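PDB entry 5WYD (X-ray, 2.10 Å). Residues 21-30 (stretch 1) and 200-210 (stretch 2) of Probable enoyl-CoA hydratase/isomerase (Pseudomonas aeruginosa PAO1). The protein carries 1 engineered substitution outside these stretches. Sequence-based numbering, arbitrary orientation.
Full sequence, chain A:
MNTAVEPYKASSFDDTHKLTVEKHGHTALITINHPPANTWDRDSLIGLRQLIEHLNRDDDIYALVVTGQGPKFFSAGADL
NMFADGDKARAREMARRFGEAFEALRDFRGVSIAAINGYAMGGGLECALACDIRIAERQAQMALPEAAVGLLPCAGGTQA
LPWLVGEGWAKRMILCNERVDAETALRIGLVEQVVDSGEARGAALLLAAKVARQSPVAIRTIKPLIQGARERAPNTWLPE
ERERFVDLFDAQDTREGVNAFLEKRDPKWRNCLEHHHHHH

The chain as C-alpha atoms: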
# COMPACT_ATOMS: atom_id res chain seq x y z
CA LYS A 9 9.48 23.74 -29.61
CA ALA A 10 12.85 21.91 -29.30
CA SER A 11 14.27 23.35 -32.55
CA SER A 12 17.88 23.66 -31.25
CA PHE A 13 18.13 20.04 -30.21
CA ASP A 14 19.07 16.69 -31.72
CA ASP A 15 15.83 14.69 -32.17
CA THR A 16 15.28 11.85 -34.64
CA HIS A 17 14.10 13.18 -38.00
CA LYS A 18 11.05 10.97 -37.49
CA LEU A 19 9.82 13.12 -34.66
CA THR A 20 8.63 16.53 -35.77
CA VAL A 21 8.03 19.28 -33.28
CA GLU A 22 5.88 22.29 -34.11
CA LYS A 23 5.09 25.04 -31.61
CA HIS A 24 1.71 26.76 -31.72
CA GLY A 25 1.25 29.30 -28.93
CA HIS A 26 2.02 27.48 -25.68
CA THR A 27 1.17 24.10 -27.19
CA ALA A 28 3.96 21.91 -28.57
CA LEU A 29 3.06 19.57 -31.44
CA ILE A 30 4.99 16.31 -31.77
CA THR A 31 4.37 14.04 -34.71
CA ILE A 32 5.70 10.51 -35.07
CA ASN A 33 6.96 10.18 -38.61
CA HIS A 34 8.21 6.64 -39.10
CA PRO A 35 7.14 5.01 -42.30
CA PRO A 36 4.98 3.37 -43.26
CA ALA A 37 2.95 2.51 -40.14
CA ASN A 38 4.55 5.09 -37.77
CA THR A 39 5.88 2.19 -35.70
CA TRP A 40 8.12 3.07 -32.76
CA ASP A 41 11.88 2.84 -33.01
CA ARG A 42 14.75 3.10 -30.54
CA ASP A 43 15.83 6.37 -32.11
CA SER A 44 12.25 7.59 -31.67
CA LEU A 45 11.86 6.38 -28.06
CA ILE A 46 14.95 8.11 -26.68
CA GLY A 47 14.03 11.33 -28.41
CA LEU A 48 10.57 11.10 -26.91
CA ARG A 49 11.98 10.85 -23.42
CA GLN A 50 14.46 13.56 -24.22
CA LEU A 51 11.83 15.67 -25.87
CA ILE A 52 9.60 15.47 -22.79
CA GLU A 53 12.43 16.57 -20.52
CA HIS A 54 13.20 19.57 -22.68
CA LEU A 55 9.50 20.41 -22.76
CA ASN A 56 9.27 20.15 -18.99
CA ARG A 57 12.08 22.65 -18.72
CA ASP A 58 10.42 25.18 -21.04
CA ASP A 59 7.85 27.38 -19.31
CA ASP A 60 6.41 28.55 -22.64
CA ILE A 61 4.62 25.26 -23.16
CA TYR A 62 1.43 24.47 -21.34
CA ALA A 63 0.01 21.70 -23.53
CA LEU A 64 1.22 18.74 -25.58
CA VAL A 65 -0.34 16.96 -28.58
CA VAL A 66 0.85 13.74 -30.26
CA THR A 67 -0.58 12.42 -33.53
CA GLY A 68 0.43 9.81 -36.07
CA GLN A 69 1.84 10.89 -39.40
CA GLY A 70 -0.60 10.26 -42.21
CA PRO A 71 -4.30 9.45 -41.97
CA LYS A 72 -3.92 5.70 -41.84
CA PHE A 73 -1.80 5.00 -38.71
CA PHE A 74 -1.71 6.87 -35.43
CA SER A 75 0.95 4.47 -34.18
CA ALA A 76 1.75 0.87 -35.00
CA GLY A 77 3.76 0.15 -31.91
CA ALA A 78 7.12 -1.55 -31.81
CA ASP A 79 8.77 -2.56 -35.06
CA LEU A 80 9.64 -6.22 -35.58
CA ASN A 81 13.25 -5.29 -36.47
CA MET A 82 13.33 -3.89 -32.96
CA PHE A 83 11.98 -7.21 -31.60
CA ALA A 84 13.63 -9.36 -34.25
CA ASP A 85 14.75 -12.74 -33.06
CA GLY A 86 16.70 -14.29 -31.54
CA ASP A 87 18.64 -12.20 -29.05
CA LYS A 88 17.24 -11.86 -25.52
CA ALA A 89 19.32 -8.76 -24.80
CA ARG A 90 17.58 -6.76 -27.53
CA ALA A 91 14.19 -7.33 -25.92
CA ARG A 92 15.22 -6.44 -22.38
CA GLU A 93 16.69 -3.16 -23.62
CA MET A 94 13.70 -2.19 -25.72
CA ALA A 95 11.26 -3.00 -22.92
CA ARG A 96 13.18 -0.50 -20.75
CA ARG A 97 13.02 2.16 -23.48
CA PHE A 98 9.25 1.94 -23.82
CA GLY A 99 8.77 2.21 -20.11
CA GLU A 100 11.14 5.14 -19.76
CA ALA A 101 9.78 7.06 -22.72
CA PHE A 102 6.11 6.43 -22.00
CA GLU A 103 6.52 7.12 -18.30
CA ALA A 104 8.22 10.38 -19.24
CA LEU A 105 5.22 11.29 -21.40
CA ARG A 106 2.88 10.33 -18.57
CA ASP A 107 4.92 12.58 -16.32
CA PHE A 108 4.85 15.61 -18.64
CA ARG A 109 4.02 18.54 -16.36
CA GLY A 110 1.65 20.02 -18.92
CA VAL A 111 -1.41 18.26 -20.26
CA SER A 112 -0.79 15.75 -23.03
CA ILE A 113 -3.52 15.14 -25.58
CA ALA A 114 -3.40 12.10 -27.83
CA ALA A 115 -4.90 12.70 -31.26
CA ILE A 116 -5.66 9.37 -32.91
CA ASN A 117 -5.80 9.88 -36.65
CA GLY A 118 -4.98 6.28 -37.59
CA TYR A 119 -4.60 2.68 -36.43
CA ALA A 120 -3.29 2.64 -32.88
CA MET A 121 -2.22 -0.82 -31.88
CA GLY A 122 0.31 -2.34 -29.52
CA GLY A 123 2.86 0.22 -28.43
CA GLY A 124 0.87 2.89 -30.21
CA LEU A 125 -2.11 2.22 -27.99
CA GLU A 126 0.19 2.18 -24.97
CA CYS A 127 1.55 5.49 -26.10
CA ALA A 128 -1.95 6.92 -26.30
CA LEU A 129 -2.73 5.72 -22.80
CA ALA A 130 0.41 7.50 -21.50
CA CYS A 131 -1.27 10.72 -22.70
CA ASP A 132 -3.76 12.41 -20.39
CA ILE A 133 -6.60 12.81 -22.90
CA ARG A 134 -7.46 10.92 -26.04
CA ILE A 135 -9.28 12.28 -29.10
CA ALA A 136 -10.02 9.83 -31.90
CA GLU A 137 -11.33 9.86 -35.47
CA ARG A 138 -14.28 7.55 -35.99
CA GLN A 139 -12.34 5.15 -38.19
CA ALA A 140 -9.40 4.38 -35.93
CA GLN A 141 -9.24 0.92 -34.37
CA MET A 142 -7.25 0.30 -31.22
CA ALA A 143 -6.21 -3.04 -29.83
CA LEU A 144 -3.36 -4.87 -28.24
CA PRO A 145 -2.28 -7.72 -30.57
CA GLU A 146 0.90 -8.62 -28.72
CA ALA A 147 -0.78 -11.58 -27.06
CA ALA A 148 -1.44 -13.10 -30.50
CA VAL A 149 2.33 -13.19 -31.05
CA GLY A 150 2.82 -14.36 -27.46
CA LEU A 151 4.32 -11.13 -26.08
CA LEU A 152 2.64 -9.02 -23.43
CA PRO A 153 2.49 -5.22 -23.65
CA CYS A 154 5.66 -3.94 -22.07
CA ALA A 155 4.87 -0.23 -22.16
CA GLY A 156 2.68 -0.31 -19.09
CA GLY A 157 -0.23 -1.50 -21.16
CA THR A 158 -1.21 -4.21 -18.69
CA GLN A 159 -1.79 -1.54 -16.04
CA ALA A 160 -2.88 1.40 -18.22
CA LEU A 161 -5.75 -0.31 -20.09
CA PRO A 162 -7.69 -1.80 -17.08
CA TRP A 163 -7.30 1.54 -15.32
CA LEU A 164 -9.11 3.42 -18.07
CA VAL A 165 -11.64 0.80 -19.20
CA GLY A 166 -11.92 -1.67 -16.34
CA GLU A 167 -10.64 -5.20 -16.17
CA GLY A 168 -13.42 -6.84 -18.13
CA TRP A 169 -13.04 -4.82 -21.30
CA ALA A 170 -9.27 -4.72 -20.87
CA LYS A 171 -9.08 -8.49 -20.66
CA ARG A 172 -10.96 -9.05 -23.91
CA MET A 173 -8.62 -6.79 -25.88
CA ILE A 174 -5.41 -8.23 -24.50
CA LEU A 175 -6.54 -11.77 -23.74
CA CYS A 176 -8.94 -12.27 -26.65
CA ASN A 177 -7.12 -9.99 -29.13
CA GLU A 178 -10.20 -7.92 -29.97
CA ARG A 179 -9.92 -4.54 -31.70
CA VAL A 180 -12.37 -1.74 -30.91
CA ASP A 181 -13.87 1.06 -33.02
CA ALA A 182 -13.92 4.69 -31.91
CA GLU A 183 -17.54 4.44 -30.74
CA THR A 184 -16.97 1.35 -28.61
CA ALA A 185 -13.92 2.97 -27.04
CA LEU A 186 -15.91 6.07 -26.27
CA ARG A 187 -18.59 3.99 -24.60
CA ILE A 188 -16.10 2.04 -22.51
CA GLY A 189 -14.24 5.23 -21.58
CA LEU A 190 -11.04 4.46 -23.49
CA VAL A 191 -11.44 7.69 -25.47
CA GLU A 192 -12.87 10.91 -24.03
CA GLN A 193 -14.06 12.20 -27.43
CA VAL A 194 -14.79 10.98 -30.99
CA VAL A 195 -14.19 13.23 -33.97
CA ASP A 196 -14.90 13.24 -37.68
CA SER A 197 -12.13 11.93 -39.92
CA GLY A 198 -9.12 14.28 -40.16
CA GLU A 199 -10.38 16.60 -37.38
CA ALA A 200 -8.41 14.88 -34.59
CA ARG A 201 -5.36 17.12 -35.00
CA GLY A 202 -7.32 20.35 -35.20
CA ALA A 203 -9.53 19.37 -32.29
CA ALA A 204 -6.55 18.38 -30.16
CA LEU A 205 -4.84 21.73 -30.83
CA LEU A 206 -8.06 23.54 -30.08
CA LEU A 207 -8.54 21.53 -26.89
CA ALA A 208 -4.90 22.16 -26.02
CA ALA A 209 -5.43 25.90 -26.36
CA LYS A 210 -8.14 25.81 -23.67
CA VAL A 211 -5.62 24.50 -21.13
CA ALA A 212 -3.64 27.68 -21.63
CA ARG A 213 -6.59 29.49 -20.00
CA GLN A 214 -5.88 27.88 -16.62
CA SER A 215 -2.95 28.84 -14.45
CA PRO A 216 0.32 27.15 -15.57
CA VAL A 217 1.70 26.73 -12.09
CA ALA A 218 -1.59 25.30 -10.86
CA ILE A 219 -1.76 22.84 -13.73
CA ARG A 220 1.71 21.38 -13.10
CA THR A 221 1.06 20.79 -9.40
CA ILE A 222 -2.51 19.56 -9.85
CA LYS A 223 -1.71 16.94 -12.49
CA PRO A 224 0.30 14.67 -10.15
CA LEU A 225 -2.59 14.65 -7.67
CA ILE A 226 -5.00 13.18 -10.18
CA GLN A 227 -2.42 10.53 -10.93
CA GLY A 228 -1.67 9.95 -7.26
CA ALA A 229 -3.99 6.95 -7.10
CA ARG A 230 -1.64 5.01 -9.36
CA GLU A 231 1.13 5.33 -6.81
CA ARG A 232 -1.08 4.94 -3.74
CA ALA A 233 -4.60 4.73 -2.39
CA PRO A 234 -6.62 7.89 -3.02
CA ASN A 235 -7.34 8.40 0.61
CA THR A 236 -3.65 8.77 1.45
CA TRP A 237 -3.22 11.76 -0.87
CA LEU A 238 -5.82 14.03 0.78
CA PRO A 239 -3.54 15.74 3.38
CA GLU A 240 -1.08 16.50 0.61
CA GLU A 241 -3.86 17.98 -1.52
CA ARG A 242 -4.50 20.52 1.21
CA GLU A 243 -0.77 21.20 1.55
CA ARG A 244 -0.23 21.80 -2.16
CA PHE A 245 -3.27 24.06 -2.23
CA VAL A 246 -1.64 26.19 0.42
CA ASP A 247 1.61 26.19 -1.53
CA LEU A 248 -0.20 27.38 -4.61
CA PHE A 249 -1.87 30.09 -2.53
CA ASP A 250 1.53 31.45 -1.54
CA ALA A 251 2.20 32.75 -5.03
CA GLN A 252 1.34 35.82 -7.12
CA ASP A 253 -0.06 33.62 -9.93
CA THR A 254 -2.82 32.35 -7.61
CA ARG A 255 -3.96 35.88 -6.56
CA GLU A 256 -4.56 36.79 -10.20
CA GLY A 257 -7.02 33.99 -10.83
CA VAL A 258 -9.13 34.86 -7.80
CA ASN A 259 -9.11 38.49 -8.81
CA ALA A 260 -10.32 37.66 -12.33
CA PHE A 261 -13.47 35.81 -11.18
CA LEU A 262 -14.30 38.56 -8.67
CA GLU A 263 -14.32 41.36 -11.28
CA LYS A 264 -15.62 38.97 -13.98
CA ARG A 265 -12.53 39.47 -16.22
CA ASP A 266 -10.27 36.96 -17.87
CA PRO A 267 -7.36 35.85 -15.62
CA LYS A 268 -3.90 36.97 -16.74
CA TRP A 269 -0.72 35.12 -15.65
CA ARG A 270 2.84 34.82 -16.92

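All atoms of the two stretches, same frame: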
# COMPACT_ATOMS: atom_id res chain seq x y z
N VAL A 21 8.56 18.44 -34.33
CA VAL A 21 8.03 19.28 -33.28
C VAL A 21 7.65 20.61 -33.89
O VAL A 21 8.46 21.25 -34.56
CB VAL A 21 9.03 19.46 -32.14
CG1 VAL A 21 8.46 20.44 -31.17
CG2 VAL A 21 9.32 18.14 -31.48
N GLU A 22 6.40 21.01 -33.68
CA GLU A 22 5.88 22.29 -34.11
C GLU A 22 5.31 23.00 -32.89
O GLU A 22 4.67 22.36 -32.05
CB GLU A 22 4.82 22.13 -35.17
CG GLU A 22 5.35 21.47 -36.41
CD GLU A 22 4.26 21.17 -37.38
OE1 GLU A 22 4.55 20.51 -38.39
OE2 GLU A 22 3.11 21.59 -37.11
N LYS A 23 5.61 24.28 -32.74
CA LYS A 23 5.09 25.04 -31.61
C LYS A 23 3.99 26.00 -32.05
O LYS A 23 4.21 26.86 -32.91
CB LYS A 23 6.20 25.80 -30.89
CG LYS A 23 5.68 26.67 -29.77
CD LYS A 23 6.81 27.40 -29.12
CE LYS A 23 6.34 28.27 -27.94
NZ LYS A 23 5.35 29.36 -28.21
N HIS A 24 2.80 25.83 -31.49
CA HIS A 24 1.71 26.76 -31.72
C HIS A 24 1.35 27.35 -30.36
O HIS A 24 0.88 26.63 -29.47
CB HIS A 24 0.50 26.07 -32.36
CG HIS A 24 0.84 25.26 -33.57
ND1 HIS A 24 0.95 25.81 -34.83
CD2 HIS A 24 1.05 23.93 -33.72
CE1 HIS A 24 1.24 24.86 -35.70
NE2 HIS A 24 1.30 23.71 -35.05
N GLY A 25 1.53 28.67 -30.22
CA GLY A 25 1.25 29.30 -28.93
C GLY A 25 2.07 28.63 -27.85
O GLY A 25 3.30 28.52 -27.94
N HIS A 26 1.40 28.21 -26.77
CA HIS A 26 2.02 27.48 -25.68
C HIS A 26 1.88 25.98 -25.85
O HIS A 26 2.20 25.24 -24.93
CB HIS A 26 1.44 27.92 -24.34
CG HIS A 26 1.77 29.33 -23.97
ND1 HIS A 26 0.85 30.35 -24.01
CD2 HIS A 26 2.91 29.87 -23.49
CE1 HIS A 26 1.42 31.47 -23.62
NE2 HIS A 26 2.67 31.21 -23.28
N THR A 27 1.37 25.52 -26.97
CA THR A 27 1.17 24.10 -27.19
C THR A 27 2.27 23.61 -28.13
O THR A 27 2.56 24.25 -29.14
CB THR A 27 -0.22 23.85 -27.77
OG1 THR A 27 -1.18 24.34 -26.83
CG2 THR A 27 -0.50 22.38 -28.02
N ALA A 28 2.91 22.51 -27.76
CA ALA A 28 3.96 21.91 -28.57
C ALA A 28 3.43 20.68 -29.28
O ALA A 28 2.94 19.75 -28.63
CB ALA A 28 5.18 21.55 -27.73
N LEU A 29 3.56 20.65 -30.61
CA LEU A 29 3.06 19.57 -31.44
C LEU A 29 4.19 18.64 -31.84
O LEU A 29 5.15 19.05 -32.50
CB LEU A 29 2.39 20.09 -32.70
CG LEU A 29 2.10 18.99 -33.72
CD1 LEU A 29 1.19 17.90 -33.18
CD2 LEU A 29 1.54 19.61 -34.99
N ILE A 30 4.04 17.37 -31.47
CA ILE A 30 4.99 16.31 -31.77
C ILE A 30 4.32 15.30 -32.67
O ILE A 30 3.28 14.75 -32.31
CB ILE A 30 5.45 15.61 -30.49
CG1 ILE A 30 5.86 16.67 -29.48
CG2 ILE A 30 6.54 14.65 -30.84
CD1 ILE A 30 6.24 16.09 -28.15
N ALA A 200 -9.05 15.18 -35.87
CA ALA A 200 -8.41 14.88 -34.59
C ALA A 200 -7.30 15.87 -34.27
O ALA A 200 -7.19 16.35 -33.14
CB ALA A 200 -7.88 13.45 -34.58
N ARG A 201 -6.44 16.17 -35.25
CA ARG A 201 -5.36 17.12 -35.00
C ARG A 201 -5.89 18.51 -34.67
O ARG A 201 -5.52 19.11 -33.65
CB ARG A 201 -4.42 17.21 -36.21
CG ARG A 201 -3.33 18.26 -36.01
CD ARG A 201 -2.69 18.66 -37.31
NE ARG A 201 -1.83 19.82 -37.16
CZ ARG A 201 -1.21 20.43 -38.18
NH1 ARG A 201 -0.44 21.49 -37.95
NH2 ARG A 201 -1.38 19.98 -39.42
N GLY A 202 -6.81 19.03 -35.48
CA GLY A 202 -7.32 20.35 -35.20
C GLY A 202 -7.99 20.40 -33.84
O GLY A 202 -7.67 21.25 -33.01
N ALA A 203 -8.82 19.40 -33.56
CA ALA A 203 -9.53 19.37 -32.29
C ALA A 203 -8.56 19.31 -31.12
O ALA A 203 -8.72 20.03 -30.13
CB ALA A 203 -10.49 18.17 -32.25
N ALA A 204 -7.52 18.48 -31.25
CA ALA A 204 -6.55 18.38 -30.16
C ALA A 204 -5.86 19.72 -29.91
O ALA A 204 -5.65 20.12 -28.76
CB ALA A 204 -5.54 17.29 -30.48
N LEU A 205 -5.46 20.42 -30.98
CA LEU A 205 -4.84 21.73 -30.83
C LEU A 205 -5.81 22.71 -30.20
O LEU A 205 -5.43 23.53 -29.36
CB LEU A 205 -4.41 22.25 -32.19
CG LEU A 205 -3.35 21.43 -32.88
CD1 LEU A 205 -3.14 21.96 -34.28
CD2 LEU A 205 -2.08 21.52 -32.09
N LEU A 206 -7.06 22.66 -30.65
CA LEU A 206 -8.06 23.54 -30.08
C LEU A 206 -8.27 23.20 -28.62
O LEU A 206 -8.24 24.09 -27.76
CB LEU A 206 -9.35 23.47 -30.92
CG LEU A 206 -10.61 24.26 -30.53
CD1 LEU A 206 -11.45 23.74 -29.37
CD2 LEU A 206 -10.10 25.64 -30.16
N LEU A 207 -8.39 21.90 -28.30
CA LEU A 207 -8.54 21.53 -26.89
C LEU A 207 -7.32 21.98 -26.11
O LEU A 207 -7.45 22.55 -25.01
CB LEU A 207 -8.72 20.01 -26.75
CG LEU A 207 -9.09 19.36 -25.39
CD1 LEU A 207 -9.38 17.86 -25.57
CD2 LEU A 207 -8.13 19.55 -24.25
N ALA A 208 -6.14 21.80 -26.69
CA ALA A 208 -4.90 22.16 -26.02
C ALA A 208 -4.86 23.64 -25.72
O ALA A 208 -4.30 24.05 -24.70
CB ALA A 208 -3.70 21.76 -26.89
N ALA A 209 -5.42 24.47 -26.60
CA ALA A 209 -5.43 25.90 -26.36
C ALA A 209 -6.22 26.24 -25.10
O ALA A 209 -5.84 27.14 -24.35
CB ALA A 209 -5.99 26.62 -27.58
N LYS A 210 -7.31 25.51 -24.83
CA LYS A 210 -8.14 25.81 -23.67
C LYS A 210 -7.37 25.67 -22.36
O LYS A 210 -7.63 26.40 -21.40
CB LYS A 210 -9.38 24.91 -23.64
CG LYS A 210 -10.34 25.06 -24.82
CD LYS A 210 -11.44 24.00 -24.69
CE LYS A 210 -12.41 23.93 -25.87
NZ LYS A 210 -12.89 25.23 -26.40

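The contact joins a β-hairpin, strands 21-24 and 27-30, to helix 200-210. Touching residues lie at least 172 positions apart in sequence. The two stretches bury 277 Å² between them, both sides summed.

Backbone hydrogen bonds hold each element together but do not link the two. In the hairpin, Glu 22 pairs with Leu 29 and His 24 with Thr 27, each in both directions. A type II' turn from His 24 to Thr 27 closes it. Gly 25 takes a positive phi of 57°, which favours glycine. Side chains alternate along the strands, so Glu 22, His 24, Thr 27 and Leu 29 all point their CA-to-CB bonds toward the helix, while Ala 28 points away.

The apolar contacts are closest where the backbones are nearest. The CA atoms of Thr 27 and Ala 208 are 6.5 Å apart, and Thr 27 CG2 lies 3.4 Å from Ala 208 CB. The two methyl groups are in tight van der Waals contact. Leu 205 starts sideways, but its end comes nearer: its CD2 is 4.3 Å from His 24 CD2 and 4.4 Å from Thr 27 CG2.

The polar contacts gather around Arg 201, whose extended side chain (chi1 to chi3 all t) reaches the hairpin. Arg 201 NH1 and Glu 22 OE2 form a long salt bridge of 3.6 Å. The oxygen lies well out of the guanidinium plane, so the attraction is between charges and no N-H points at it. His 24 NE2 sits at the guanidinium edge, 4.0 Å from Arg 201 NH1. It also gives a weak hydrogen bond to Glu 22 OE2, at 3.5 Å, within the hairpin.

Leu 29 CD2 packs 4.0 Å from Arg 201 NE. The contact buries this nitrogen, which has no polar partner in the model. No hydrogen bond crosses between the stretches.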